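Local atomic coordinates of UPF0053 protein HI_0107 (Haemophilus influenzae, PDB entry 3LAE), a protein that is of unknown function, a membrane protein of the UPF0053 family with CBS domains that may bind flavin adenine dinucleotide; this fragment is its transporter-associated domain. Residues N27-D31 and I58-L62. Coordinates in Å, arbitrary orientation, origin at the centre of the assembly. Residue numbers count along the deposited sequence, not the author numbering.
Sequences NWELD and IDGLL
Residues 27-31 run as an irregular, mostly extended chain, which Asn27, with positive phi (62/35), starts by breaking the preceding helix. Facing it, Ile58 to Leu61 form the type I' turn of the two-residue hairpin between strands 55-58 and 61-69, closed by Leu61 N to Ile58 O (2.9 Å) and Ile58 N to Leu61 O (3.0 Å). Asp59 (52/45) and Gly60 (85/6) hold the left-handed corners; Asn and Asp tolerate positive phi well, while at Gly60 a CB would jam against the preceding carbonyl. Leu30 and Asp59 come closest, 5.5 Å between CA atoms. Asp59 OD1 accepts a hydrogen bond from Asp31 N (3.0 Å), and one water bridges Glu29 N and Asp59 O, 2.8 Å from each. Among the apolar side chains, Leu61 lays CD2 over the five-membered ring of Trp28, a CH-pi contact 3.9 Å from the centroid, while Leu61 CD1 meets Leu30 CD2 at 3.5 Å. In this transporter-associated domain, Trp28 and Leu30 also pack on Leu22 of helix 19-26, Leu30 reaches Leu41 of helix 38-45, and Trp28 and Leu61 cover Val78 of strand 72-80.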
ATOM      1  N   ASN A  27     -12.121   5.573  -1.096  1.00 27.09           N
ATOM      2  CA  ASN A  27     -13.090   5.039  -0.141  0.50 27.75           C
ATOM      3  C   ASN A  27     -12.582   3.773   0.551  1.00 28.06           C
ATOM      4  O   ASN A  27     -13.360   2.857   0.842  1.00 31.03           O
ATOM      5  CB  ASN A  27     -14.430   4.765  -0.833  0.50 27.56           C
ATOM      6  CG  ASN A  27     -15.521   4.380   0.141  0.50 28.55           C
ATOM      7  OD1 ASN A  27     -15.507   4.787   1.302  0.50 30.69           O
ATOM      8  ND2 ASN A  27     -16.477   3.591  -0.329  0.50 28.22           N
ATOM      9  N   TRP A  28     -11.276   3.722   0.801  1.00 24.46           N
ATOM     10  CA  TRP A  28     -10.678   2.597   1.507  1.00 21.06           C
ATOM     11  C   TRP A  28     -10.779   2.850   2.998  1.00 22.48           C
ATOM     12  O   TRP A  28     -11.157   3.944   3.434  1.00 24.55           O
ATOM     13  CB  TRP A  28      -9.219   2.390   1.099  1.00 20.42           C
ATOM     14  CG  TRP A  28      -9.024   1.911  -0.323  1.00 18.81           C
ATOM     15  CD1 TRP A  28      -9.980   1.427  -1.174  1.00 21.74           C
ATOM     16  CD2 TRP A  28      -7.788   1.867  -1.044  1.00 20.34           C
ATOM     17  NE1 TRP A  28      -9.410   1.087  -2.380  1.00 22.47           N
ATOM     18  CE2 TRP A  28      -8.063   1.344  -2.324  1.00 21.65           C
ATOM     19  CE3 TRP A  28      -6.469   2.204  -0.725  1.00 21.29           C
ATOM     20  CZ2 TRP A  28      -7.073   1.169  -3.289  1.00 23.90           C
ATOM     21  CZ3 TRP A  28      -5.488   2.033  -1.685  1.00 23.98           C
ATOM     22  CH2 TRP A  28      -5.794   1.522  -2.950  1.00 24.41           C
ATOM     23  N   GLU A  29     -10.430   1.851   3.796  1.00 20.69           N
ATOM     24  CA  GLU A  29     -10.557   2.019   5.232  1.00 22.83           C
ATOM     25  C   GLU A  29      -9.286   1.601   5.934  1.00 21.59           C
ATOM     26  O   GLU A  29      -9.295   0.832   6.892  1.00 25.78           O
ATOM     27  CB  GLU A  29     -11.786   1.276   5.741  1.00 25.11           C
ATOM     28  CG  GLU A  29     -13.057   1.823   5.108  1.00 28.20           C
ATOM     29  CD  GLU A  29     -14.310   1.177   5.638  1.00 30.15           C
ATOM     30  OE1 GLU A  29     -14.580   0.023   5.260  1.00 31.45           O
ATOM     31  OE2 GLU A  29     -15.027   1.831   6.426  1.00 33.94           O
ATOM     32  N   LEU A  30      -8.182   2.140   5.438  1.00 19.33           N
ATOM     33  CA  LEU A  30      -6.886   1.890   6.032  1.00 17.78           C
ATOM     34  C   LEU A  30      -6.825   2.561   7.394  1.00 16.40           C
ATOM     35  O   LEU A  30      -7.344   3.663   7.577  1.00 17.89           O
ATOM     36  CB  LEU A  30      -5.783   2.424   5.122  1.00 18.23           C
ATOM     37  CG  LEU A  30      -5.903   1.847   3.709  1.00 21.21           C
ATOM     38  CD1 LEU A  30      -4.806   2.347   2.808  1.00 20.95           C
ATOM     39  CD2 LEU A  30      -5.893   0.324   3.804  1.00 26.06           C
ATOM     40  N   ASP A  31      -6.212   1.870   8.348  1.00 15.18           N
ATOM     41  CA  ASP A  31      -6.044   2.387   9.707  1.00 13.83           C
ATOM     42  C   ASP A  31      -5.028   3.522   9.705  1.00 14.63           C
ATOM     43  O   ASP A  31      -3.875   3.325   9.339  1.00 15.83           O
ATOM     44  CB  ASP A  31      -5.553   1.250  10.600  1.00 16.54           C
ATOM     45  CG  ASP A  31      -5.531   1.609  12.078  1.00 20.51           C
ATOM     46  OD1 ASP A  31      -5.648   2.799  12.441  1.00 21.72           O
ATOM     47  OD2 ASP A  31      -5.392   0.670  12.883  1.00 28.46           O
ATOM     48  N   ILE A  58      -4.516  -6.635   4.373  1.00 15.80           N
ATOM     49  CA  ILE A  58      -4.530  -5.619   5.422  1.00 17.07           C
ATOM     50  C   ILE A  58      -5.709  -4.688   5.214  1.00 15.65           C
ATOM     51  O   ILE A  58      -5.858  -4.100   4.138  1.00 15.72           O
ATOM     52  CB  ILE A  58      -3.248  -4.750   5.423  1.00 20.07           C
ATOM     53  CG1 ILE A  58      -1.994  -5.602   5.628  1.00 23.20           C
ATOM     54  CG2 ILE A  58      -3.326  -3.695   6.519  1.00 20.37           C
ATOM     55  CD1 ILE A  58      -0.708  -4.802   5.591  1.00 23.68           C
ATOM     56  N   ASP A  59      -6.550  -4.559   6.236  1.00 15.18           N
ATOM     57  CA  ASP A  59      -7.581  -3.523   6.250  1.00 16.00           C
ATOM     58  C   ASP A  59      -8.443  -3.500   4.991  1.00 16.60           C
ATOM     59  O   ASP A  59      -8.694  -2.436   4.427  1.00 16.98           O
ATOM     60  CB  ASP A  59      -6.952  -2.142   6.444  1.00 19.12           C
ATOM     61  CG  ASP A  59      -6.291  -1.989   7.793  1.00 21.86           C
ATOM     62  OD1 ASP A  59      -5.540  -1.012   7.965  1.00 23.32           O
ATOM     63  OD2 ASP A  59      -6.508  -2.846   8.680  1.00 24.03           O
ATOM     64  N   GLY A  60      -8.885  -4.672   4.548  1.00 14.30           N
ATOM     65  CA  GLY A  60      -9.800  -4.759   3.419  1.00 14.05           C
ATOM     66  C   GLY A  60      -9.128  -4.756   2.061  1.00 12.28           C
ATOM     67  O   GLY A  60      -9.817  -4.727   1.025  1.00 15.68           O
ATOM     68  N   LEU A  61      -7.795  -4.792   2.053  1.00 12.78           N
ATOM     69  CA  LEU A  61      -7.041  -4.820   0.805  1.00 13.09           C
ATOM     70  C   LEU A  61      -6.202  -6.084   0.662  1.00 12.74           C
ATOM     71  O   LEU A  61      -5.623  -6.567   1.635  1.00 15.15           O
ATOM     72  CB  LEU A  61      -6.113  -3.618   0.720  1.00 12.77           C
ATOM     73  CG  LEU A  61      -6.730  -2.216   0.814  1.00 15.27           C
ATOM     74  CD1 LEU A  61      -5.628  -1.189   0.652  1.00 18.60           C
ATOM     75  CD2 LEU A  61      -7.825  -2.031  -0.236  1.00 18.86           C
ATOM     76  N   LEU A  62      -6.136  -6.594  -0.564  1.00 10.89           N
ATOM     77  CA  LEU A  62      -5.240  -7.689  -0.911  1.00 10.64           C
ATOM     78  C   LEU A  62      -4.053  -7.079  -1.638  1.00 10.54           C
ATOM     79  O   LEU A  62      -4.188  -6.501  -2.729  1.00 10.28           O
ATOM     80  CB  LEU A  62      -5.970  -8.679  -1.812  1.00 12.34           C
ATOM     81  CG  LEU A  62      -5.167  -9.870  -2.339  1.00 15.06           C
ATOM     82  CD1 LEU A  62      -4.718 -10.750  -1.182  1.00 17.11           C
ATOM     83  CD2 LEU A  62      -6.026 -10.653  -3.308  1.00 15.33           C
TER
HETATM   84  O   HOH W   1     -10.206  -0.746   2.758  1.00 25.86           O